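Long-range contacts in NeuRonal IgCAM-5 (Caenorhabditis elegans, PDB 6ON6), which probably acts as a cell-surface adhesion receptor of the nervous system, its first immunoglobulin domain pairing with a second copy of itself in a homodimer: residues P5-Q10 against I29-G34; P11-A16 against T101-E106; D25-V30 against E75-I80. All coordinates share one frame; numbering follows the deposited sequence.

Contact 1 (P5-Q10 against I29-G34); sequences PPTIQQ and IVNDLG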
loop_
_atom_site.group_PDB
_atom_site.type_symbol
_atom_site.label_atom_id
_atom_site.label_comp_id
_atom_site.label_asym_id
_atom_site.label_seq_id
_atom_site.Cartn_x
_atom_site.Cartn_y
_atom_site.Cartn_z
ATOM N N PRO A 5 1.461 -13.447 -18.288
ATOM C CA PRO A 5 1.371 -12.427 -17.250
ATOM C C PRO A 5 1.753 -13.025 -15.908
ATOM O O PRO A 5 1.779 -14.252 -15.753
ATOM C CB PRO A 5 -0.122 -12.061 -17.273
ATOM C CG PRO A 5 -0.796 -13.325 -17.687
ATOM C CD PRO A 5 0.133 -13.955 -18.681
ATOM N N PRO A 6 2.072 -12.209 -14.910
ATOM C CA PRO A 6 2.247 -12.769 -13.569
ATOM C C PRO A 6 0.977 -13.451 -13.099
ATOM O O PRO A 6 -0.134 -12.955 -13.316
ATOM C CB PRO A 6 2.548 -11.534 -12.704
ATOM C CG PRO A 6 3.199 -10.579 -13.658
ATOM C CD PRO A 6 2.549 -10.825 -15.019
ATOM N N THR A 7 1.155 -14.559 -12.374
ATOM C CA THR A 7 0.047 -15.218 -11.710
ATOM C C THR A 7 0.513 -15.606 -10.311
ATOM O O THR A 7 1.704 -15.772 -10.052
ATOM C CB THR A 7 -0.447 -16.448 -12.523
ATOM O OG1 THR A 7 0.673 -17.292 -12.808
ATOM C CG2 THR A 7 -1.150 -16.006 -13.821
ATOM N N ILE A 8 -0.441 -15.819 -9.436
ATOM C CA ILE A 8 -0.107 -16.192 -8.068
ATOM C C ILE A 8 -0.438 -17.663 -7.870
ATOM O O ILE A 8 -1.589 -18.088 -8.068
ATOM C CB ILE A 8 -0.789 -15.278 -7.048
ATOM C CG1 ILE A 8 -0.192 -13.863 -7.143
ATOM C CG2 ILE A 8 -0.588 -15.835 -5.671
ATOM C CD1 ILE A 8 -0.955 -12.789 -6.370
ATOM N N GLN A 9 0.594 -18.454 -7.577
ATOM C CA GLN A 9 0.429 -19.892 -7.484
ATOM C C GLN A 9 -0.367 -20.230 -6.247
ATOM O O GLN A 9 -0.187 -19.597 -5.199
ATOM C CB GLN A 9 1.803 -20.511 -7.343
ATOM C CG GLN A 9 1.772 -22.002 -7.085
ATOM C CD GLN A 9 3.101 -22.615 -7.381
ATOM O OE1 GLN A 9 3.704 -22.323 -8.404
ATOM N NE2 GLN A 9 3.606 -23.402 -6.459
ATOM N N GLN A 10 -1.172 -21.188 -6.305
ATOM C CA GLN A 10 -1.945 -21.541 -5.136
ATOM C C GLN A 10 -1.476 -22.855 -4.533
ATOM O O GLN A 10 -1.168 -23.793 -5.270
ATOM C CB GLN A 10 -3.431 -21.641 -5.471
ATOM C CG GLN A 10 -4.054 -20.302 -5.791
ATOM C CD GLN A 10 -3.988 -19.298 -4.623
ATOM O OE1 GLN A 10 -3.917 -19.677 -3.446
ATOM N NE2 GLN A 10 -4.005 -18.006 -4.952
ATOM N N ILE A 29 3.485 -16.694 -3.765
ATOM C CA ILE A 29 4.343 -17.360 -4.736
ATOM C C ILE A 29 3.925 -16.871 -6.114
ATOM O O ILE A 29 2.756 -16.988 -6.494
ATOM C CB ILE A 29 4.225 -18.887 -4.633
ATOM C CG1 ILE A 29 4.608 -19.340 -3.202
ATOM C CG2 ILE A 29 5.114 -19.547 -5.712
ATOM C CD1 ILE A 29 4.450 -20.830 -2.902
ATOM N N VAL A 30 4.827 -16.193 -6.795
ATOM C CA VAL A 30 4.453 -15.517 -8.020
ATOM C C VAL A 30 5.153 -16.202 -9.165
ATOM O O VAL A 30 6.390 -16.268 -9.192
ATOM C CB VAL A 30 4.798 -14.029 -7.998
ATOM C CG1 VAL A 30 4.210 -13.418 -9.282
ATOM C CG2 VAL A 30 4.289 -13.347 -6.724
ATOM N N ASN A 31 4.360 -16.686 -10.130
ATOM C CA ASN A 31 4.871 -17.240 -11.374
ATOM C C ASN A 31 4.874 -16.128 -12.409
ATOM O O ASN A 31 3.952 -15.299 -12.453
ATOM C CB ASN A 31 4.008 -18.419 -11.840
ATOM C CG ASN A 31 4.151 -19.615 -10.924
ATOM O OD1 ASN A 31 5.213 -19.814 -10.327
ATOM N ND2 ASN A 31 3.075 -20.365 -10.743
ATOM N N ASP A 32 5.928 -16.116 -13.235
ATOM C CA ASP A 32 6.047 -15.174 -14.353
ATOM C C ASP A 32 5.996 -13.707 -13.906
ATOM O O ASP A 32 5.333 -12.867 -14.514
ATOM C CB ASP A 32 5.021 -15.492 -15.445
ATOM C CG ASP A 32 5.158 -16.920 -15.952
ATOM O OD1 ASP A 32 6.268 -17.284 -16.388
ATOM O OD2 ASP A 32 4.173 -17.678 -15.856
ATOM N N LEU A 33 6.674 -13.398 -12.790
ATOM C CA LEU A 33 6.659 -12.027 -12.279
ATOM C C LEU A 33 7.312 -11.054 -13.255
ATOM O O LEU A 33 6.839 -9.923 -13.419
ATOM C CB LEU A 33 7.347 -11.960 -10.910
ATOM C CG LEU A 33 7.349 -10.563 -10.296
ATOM C CD1 LEU A 33 5.938 -10.158 -9.903
ATOM C CD2 LEU A 33 8.282 -10.512 -9.096
ATOM N N GLY A 34 8.369 -11.488 -13.948
ATOM C CA GLY A 34 9.111 -10.557 -14.783
ATOM C C GLY A 34 9.586 -9.343 -14.003
ATOM O O GLY A 34 10.117 -9.446 -12.893
HETATM O O HOH W 1 1.713 -16.930 -15.159
HETATM O O HOH W 2 0.281 -19.817 -11.965
#
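Q9 and N31 meet amide to amide, their planes turned 49° from each other. ND2 of N31 donates to OE1 of Q9 at 3.1 Å, in the carbonyl plane and on a lone pair. With CG of Q9 anti to the backbone N (chi1 174°) and the chain extended beyond it, the amide lies across both N31 and I29, whose CG2 lies 4.0 Å from Q9 CD. An alanine at Q9 would probably leave ND2 of N31 without its amide acceptor and I29 CG2 without the amide's contact. ND2 also donates to a water that in turn donates to OG1 of T7. That hydroxyl donates to a second water, which bridges to P5 O and OD2 of D32. T7 and N31 form a hydrogen-bonded antiparallel pair (T7 N to N31 O 2.9 Å, N31 N to T7 O 2.8 Å), and Q9 N adds a bond to I29 O. The P6 ring lies by the turn, its CG 3.2 Å from D32 O. I8 and V30 point to the other face of this sheet, against I95 of strand 89-95, with I8 also touching C93. Strand 7-8 edges its sheet, and strand 24-31 separates it from strand 75-80.

Contact 2 (P11-A16 against T101-E106); sequences PSMSSA and TLSTGE. With NAG (2-acetamido-2-deoxy-beta-D-glucopyranose), chain C.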
loop_
_atom_site.group_PDB
_atom_site.type_symbol
_atom_site.label_atom_id
_atom_site.label_comp_id
_atom_site.label_asym_id
_atom_site.label_seq_id
_atom_site.Cartn_x
_atom_site.Cartn_y
_atom_site.Cartn_z
ATOM N N PRO A 11 -1.443 -22.985 -3.199
ATOM C CA PRO A 11 -1.896 -22.000 -2.218
ATOM C C PRO A 11 -0.886 -20.878 -1.984
ATOM O O PRO A 11 0.313 -21.123 -1.867
ATOM C CB PRO A 11 -2.016 -22.829 -0.939
ATOM C CG PRO A 11 -1.016 -23.897 -1.089
ATOM C CD PRO A 11 -1.016 -24.231 -2.557
ATOM N N SER A 12 -1.390 -19.650 -1.953
ATOM C CA SER A 12 -0.657 -18.455 -1.549
ATOM C C SER A 12 -1.560 -17.681 -0.603
ATOM O O SER A 12 -2.779 -17.762 -0.704
ATOM C CB SER A 12 -0.267 -17.506 -2.710
ATOM O OG SER A 12 0.912 -17.930 -3.407
ATOM N N MET A 13 -0.959 -16.951 0.354
ATOM C CA MET A 13 -1.724 -16.088 1.265
ATOM C C MET A 13 -2.844 -16.880 1.943
ATOM O O MET A 13 -4.002 -16.461 1.998
ATOM C CB MET A 13 -2.232 -14.844 0.558
ATOM C CG MET A 13 -1.137 -14.053 -0.154
ATOM S SD MET A 13 0.156 -13.490 0.978
ATOM C CE MET A 13 -0.688 -12.301 1.978
ATOM N N SER A 14 -2.466 -18.050 2.466
ATOM C CA SER A 14 -3.390 -18.874 3.221
ATOM C C SER A 14 -3.770 -18.210 4.539
ATOM O O SER A 14 -2.935 -17.608 5.239
ATOM C CB SER A 14 -2.727 -20.208 3.519
ATOM O OG SER A 14 -2.512 -20.907 2.283
ATOM N N SER A 15 -5.043 -18.293 4.887
ATOM C CA SER A 15 -5.459 -17.807 6.192
ATOM C C SER A 15 -4.760 -18.572 7.311
ATOM O O SER A 15 -4.312 -19.712 7.147
ATOM C CB SER A 15 -6.956 -17.910 6.361
ATOM O OG SER A 15 -7.567 -17.023 5.443
ATOM N N ALA A 16 -4.619 -17.902 8.459
ATOM C CA ALA A 16 -3.869 -18.452 9.576
ATOM C C ALA A 16 -4.522 -18.027 10.884
ATOM O O ALA A 16 -5.298 -17.073 10.923
ATOM C CB ALA A 16 -2.436 -17.936 9.575
ATOM N N THR A 101 -2.988 -8.214 -10.027
ATOM C CA THR A 101 -2.980 -9.594 -9.583
ATOM C C THR A 101 -2.765 -9.554 -8.079
ATOM O O THR A 101 -1.874 -8.835 -7.605
ATOM C CB THR A 101 -1.845 -10.322 -10.265
ATOM O OG1 THR A 101 -2.011 -10.198 -11.689
ATOM C CG2 THR A 101 -1.882 -11.770 -9.895
ATOM N N LEU A 102 -3.623 -10.254 -7.349
ATOM C CA LEU A 102 -3.512 -10.216 -5.895
ATOM C C LEU A 102 -4.108 -11.462 -5.264
ATOM O O LEU A 102 -4.826 -12.244 -5.897
ATOM C CB LEU A 102 -4.170 -8.962 -5.344
ATOM C CG LEU A 102 -5.668 -8.737 -5.439
ATOM C CD1 LEU A 102 -6.376 -9.359 -4.254
ATOM C CD2 LEU A 102 -5.893 -7.241 -5.453
ATOM N N SER A 103 -3.720 -11.683 -4.020
ATOM C CA SER A 103 -4.143 -12.811 -3.216
ATOM C C SER A 103 -4.208 -12.309 -1.772
ATOM O O SER A 103 -3.318 -11.565 -1.317
ATOM C CB SER A 103 -3.077 -13.885 -3.291
ATOM O OG SER A 103 -3.503 -15.054 -2.648
ATOM N N THR A 104 -5.242 -12.738 -1.044
ATOM C CA THR A 104 -5.516 -12.256 0.313
ATOM C C THR A 104 -5.761 -13.419 1.263
ATOM O O THR A 104 -6.403 -14.420 0.900
ATOM C CB THR A 104 -6.771 -11.416 0.311
ATOM O OG1 THR A 104 -6.629 -10.342 -0.625
ATOM C CG2 THR A 104 -7.028 -10.796 1.728
ATOM N N GLY A 105 -5.258 -13.293 2.498
ATOM C CA GLY A 105 -5.576 -14.250 3.532
ATOM C C GLY A 105 -5.826 -13.528 4.848
ATOM O O GLY A 105 -5.395 -12.390 5.046
ATOM N N GLU A 106 -6.562 -14.190 5.725
ATOM C CA GLU A 106 -6.936 -13.606 7.015
ATOM C C GLU A 106 -6.048 -14.129 8.132
ATOM O O GLU A 106 -5.684 -15.310 8.161
ATOM C CB GLU A 106 -8.379 -13.973 7.358
ATOM C CG GLU A 106 -8.943 -13.145 8.506
ATOM C CD GLU A 106 -10.479 -13.030 8.492
ATOM O OE1 GLU A 106 -11.157 -13.666 7.641
ATOM O OE2 GLU A 106 -11.002 -12.279 9.345
HETATM C C1 NAG C . -11.274 -10.214 5.723
HETATM C C2 NAG C . -12.185 -9.717 6.849
HETATM C C3 NAG C . -13.456 -10.565 6.939
HETATM C C4 NAG C . -14.122 -10.713 5.577
HETATM C C5 NAG C . -13.111 -11.198 4.545
HETATM C C6 NAG C . -13.674 -11.256 3.143
HETATM C C7 NAG C . -11.432 -8.703 8.952
HETATM C C8 NAG C . -12.188 -7.480 8.520
HETATM N N2 NAG C . -11.472 -9.741 8.114
HETATM O O3 NAG C . -14.359 -9.936 7.843
HETATM O O4 NAG C . -15.193 -11.646 5.664
HETATM O O5 NAG C . -12.007 -10.285 4.506
HETATM O O6 NAG C . -12.813 -11.964 2.259
HETATM O O7 NAG C . -10.813 -8.749 10.012
HETATM O O HOH W 3 -5.497 -16.842 -0.983
HETATM O O HOH W 4 -6.224 -16.931 0.982
HETATM O O HOH W 5 -7.620 -17.230 2.576
#
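S15 and E106 lock the two segments together through a serine hydroxyl and a backbone amide. OG of S15, beside its own backbone N (chi1 -66°), accepts the N-H of E106 at 3.0 Å in a nearly straight bond of 169°. The E106 side chain starts at this junction: its CB lies 3.7 Å from S15 OG. CG stands anti to the backbone N, and the extended chain beyond it leads away from residues 11-16 toward the sugar on N90. CD comes within 3.5 Å of N2 of the N-acetylglucosamine. At the tip OE2 accepts the N-H of that acetamido nitrogen at 2.9 Å, while OE1 has C3 of the sugar as its closest sugar atom, at 3.9 Å. The carboxylate thus gives the first sugar of the glycan on N90 a polar contact with strand 101-110. Further along, CB and CG of M13 lie against S103, with CG 3.5 Å from S103 O. G105 lets the backbone at M13 come close: M13 O is 3.1 Å from G105 CA, where a side chain would clash. A16 N then bonds to E106 O, and pairing parallel to strand 101-110 begins. A cis peptide before P11 precedes this crossing, by which the first strand of the domain leaves one sheet for the other, a switch familiar from V-set and I-set immunoglobulin domains.

Contact 3 (D25-V30 against E75-I80); sequences DFTCIV and EWVLTI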
loop_
_atom_site.group_PDB
_atom_site.type_symbol
_atom_site.label_atom_id
_atom_site.label_comp_id
_atom_site.label_asym_id
_atom_site.label_seq_id
_atom_site.Cartn_x
_atom_site.Cartn_y
_atom_site.Cartn_z
ATOM N N ASP A 25 3.561 -16.498 9.163
ATOM C CA ASP A 25 3.990 -16.112 7.827
ATOM C C ASP A 25 2.812 -16.125 6.852
ATOM O O ASP A 25 1.940 -17.011 6.932
ATOM C CB ASP A 25 4.979 -17.151 7.256
ATOM C CG ASP A 25 6.339 -17.128 7.947
ATOM O OD1 ASP A 25 6.637 -16.162 8.697
ATOM O OD2 ASP A 25 7.113 -18.083 7.712
ATOM N N PHE A 26 2.853 -15.191 5.905
ATOM C CA PHE A 26 2.017 -15.216 4.692
ATOM C C PHE A 26 2.972 -15.325 3.524
ATOM O O PHE A 26 3.904 -14.535 3.389
ATOM C CB PHE A 26 1.150 -13.935 4.588
ATOM C CG PHE A 26 -0.001 -13.912 5.561
ATOM C CD1 PHE A 26 -1.181 -14.577 5.248
ATOM C CD2 PHE A 26 0.079 -13.246 6.780
ATOM C CE1 PHE A 26 -2.239 -14.589 6.112
ATOM C CE2 PHE A 26 -0.976 -13.284 7.644
ATOM C CZ PHE A 26 -2.147 -13.926 7.320
ATOM N N THR A 27 2.739 -16.311 2.655
ATOM C CA THR A 27 3.613 -16.523 1.493
ATOM C C THR A 27 2.876 -16.245 0.185
ATOM O O THR A 27 1.765 -16.750 -0.038
ATOM C CB THR A 27 4.177 -17.950 1.476
ATOM O OG1 THR A 27 4.869 -18.198 2.704
ATOM C CG2 THR A 27 5.146 -18.169 0.256
ATOM N N CYS A 28 3.478 -15.422 -0.655
ATOM C CA CYS A 28 2.964 -15.120 -1.985
ATOM C C CYS A 28 3.938 -15.709 -2.997
ATOM O O CYS A 28 5.088 -15.261 -3.087
ATOM C CB CYS A 28 2.915 -13.614 -2.136
ATOM S SG CYS A 28 2.120 -13.004 -3.613
ATOM N N ILE A 29 3.485 -16.694 -3.765
ATOM C CA ILE A 29 4.343 -17.360 -4.736
ATOM C C ILE A 29 3.925 -16.871 -6.114
ATOM O O ILE A 29 2.756 -16.988 -6.494
ATOM C CB ILE A 29 4.225 -18.887 -4.633
ATOM C CG1 ILE A 29 4.608 -19.340 -3.202
ATOM C CG2 ILE A 29 5.114 -19.547 -5.712
ATOM C CD1 ILE A 29 4.450 -20.830 -2.902
ATOM N N VAL A 30 4.827 -16.193 -6.795
ATOM C CA VAL A 30 4.453 -15.517 -8.020
ATOM C C VAL A 30 5.153 -16.202 -9.165
ATOM O O VAL A 30 6.390 -16.268 -9.192
ATOM C CB VAL A 30 4.798 -14.029 -7.998
ATOM C CG1 VAL A 30 4.210 -13.418 -9.282
ATOM C CG2 VAL A 30 4.289 -13.347 -6.724
ATOM N N GLU A 75 9.232 -17.055 -4.251
ATOM C CA GLU A 75 8.434 -17.022 -3.027
ATOM C C GLU A 75 8.752 -15.768 -2.234
ATOM O O GLU A 75 9.924 -15.443 -1.988
ATOM C CB GLU A 75 8.665 -18.273 -2.185
ATOM C CG GLU A 75 8.605 -19.502 -3.067
ATOM C CD GLU A 75 8.609 -20.774 -2.296
ATOM O OE1 GLU A 75 8.436 -20.727 -1.066
ATOM O OE2 GLU A 75 8.796 -21.826 -2.939
ATOM N N TRP A 76 7.709 -15.064 -1.850
ATOM C CA TRP A 76 7.828 -13.836 -1.075
ATOM C C TRP A 76 7.133 -14.118 0.245
ATOM O O TRP A 76 5.920 -14.339 0.276
ATOM C CB TRP A 76 7.159 -12.713 -1.860
ATOM C CG TRP A 76 7.823 -12.458 -3.205
ATOM C CD1 TRP A 76 7.784 -13.274 -4.299
ATOM C CD2 TRP A 76 8.604 -11.312 -3.595
ATOM N NE1 TRP A 76 8.492 -12.715 -5.332
ATOM C CE2 TRP A 76 9.009 -11.517 -4.929
ATOM C CE3 TRP A 76 9.015 -10.143 -2.934
ATOM C CZ2 TRP A 76 9.782 -10.588 -5.631
ATOM C CZ3 TRP A 76 9.781 -9.235 -3.628
ATOM C CH2 TRP A 76 10.159 -9.461 -4.967
ATOM N N VAL A 77 7.888 -14.128 1.344
ATOM C CA VAL A 77 7.356 -14.539 2.635
ATOM C C VAL A 77 7.380 -13.337 3.559
ATOM O O VAL A 77 8.456 -12.794 3.856
ATOM C CB VAL A 77 8.175 -15.674 3.258
ATOM C CG1 VAL A 77 7.551 -16.104 4.564
ATOM C CG2 VAL A 77 8.264 -16.854 2.304
ATOM N N LEU A 78 6.202 -12.928 3.992
ATOM C CA LEU A 78 6.046 -11.856 4.965
ATOM C C LEU A 78 5.804 -12.489 6.329
ATOM O O LEU A 78 4.848 -13.247 6.508
ATOM C CB LEU A 78 4.832 -11.019 4.591
ATOM C CG LEU A 78 4.592 -9.915 5.609
ATOM C CD1 LEU A 78 5.631 -8.821 5.407
ATOM C CD2 LEU A 78 3.200 -9.419 5.376
ATOM N N THR A 79 6.665 -12.188 7.293
ATOM C CA THR A 79 6.462 -12.659 8.660
ATOM C C THR A 79 5.904 -11.531 9.507
ATOM O O THR A 79 6.416 -10.406 9.456
ATOM C CB THR A 79 7.786 -13.120 9.264
ATOM O OG1 THR A 79 8.298 -14.199 8.480
ATOM C CG2 THR A 79 7.618 -13.550 10.696
ATOM N N ILE A 80 4.832 -11.826 10.231
ATOM C CA ILE A 80 4.344 -10.943 11.300
ATOM C C ILE A 80 4.839 -11.529 12.604
ATOM O O ILE A 80 4.435 -12.619 13.019
ATOM C CB ILE A 80 2.817 -10.839 11.303
ATOM C CG1 ILE A 80 2.355 -10.400 9.918
ATOM C CG2 ILE A 80 2.357 -9.790 12.314
ATOM C CD1 ILE A 80 1.326 -11.230 9.391
#
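F26 and L78, and likewise C28 and W76, are hydrogen-bonded pairs of two antiparallel strands whose directions differ by 163°. Each pair exchanges two backbone bonds, the shortest from C28 N to W76 O at 2.8 Å. Between and beyond them D25/T79, T27/V77 and I29/E75 are non-hydrogen-bonded pairs.

The polar side-chain link is at the D25 end. OG1 of T79 donates to OD1 of D25 at 2.6 Å, and comes from above the carboxylate, 43° out of its plane. The two side chains lie side by side, while OD2 of D25 bonds to a glycerol probably brought in by crystallisation.

On the same face the V77 methyls make van der Waals contacts with polar side chains. CG1, anti to the backbone N (chi1 -178°), lies 3.7 Å from D25 CG; CG2, beside that N, lies 3.7 Å from T27 OG1. The aliphatic part of E75 runs alongside I29, CG to CG1 at 4.0 Å.

Apolar contacts gather on the other face. CD1 of I80 meets the edge of the F26 ring in its plane, 3.5 Å from CD2 and equally close to CE2. Next along, CD1 of W76 has V30 CG2 at 4.3 Å, and the indole also packs on V38 and F40 of strand 38-42. C28 is joined to C93 by the disulfide that ties the two sheets together.

The chemistry is accordingly two-sided: aromatic, aliphatic and sulfur groups fill the interior between the sheets, whereas the other face mixes the carboxylates and threonine hydroxyls with V77 and I29, and its D25-T79 bond pairs a probably charged group with a neutral donor.

How the contacts relate
Contact 3 is the most buried of the three and lies nearest the centre of the chain; contacts 1 and 2 are partly buried. Contacts 1 and 3 use opposite edges of strand 24-31 and share I29 and V30, so they extend one sheet in both directions. Contact 2 sets the linking residues 11-16, which follow residues 5-10 directly in the chain, against a strand of the other sheet. It is sewn to both of the others by S12 OG, which probably bonds to I29 N, and to contact 3 by M13 N at T27 O. Chemistry follows position: waters and amides at the edge strand, a serine and a glycan at the crossing, hydrophobic groups and a disulfide half-cystine in the middle.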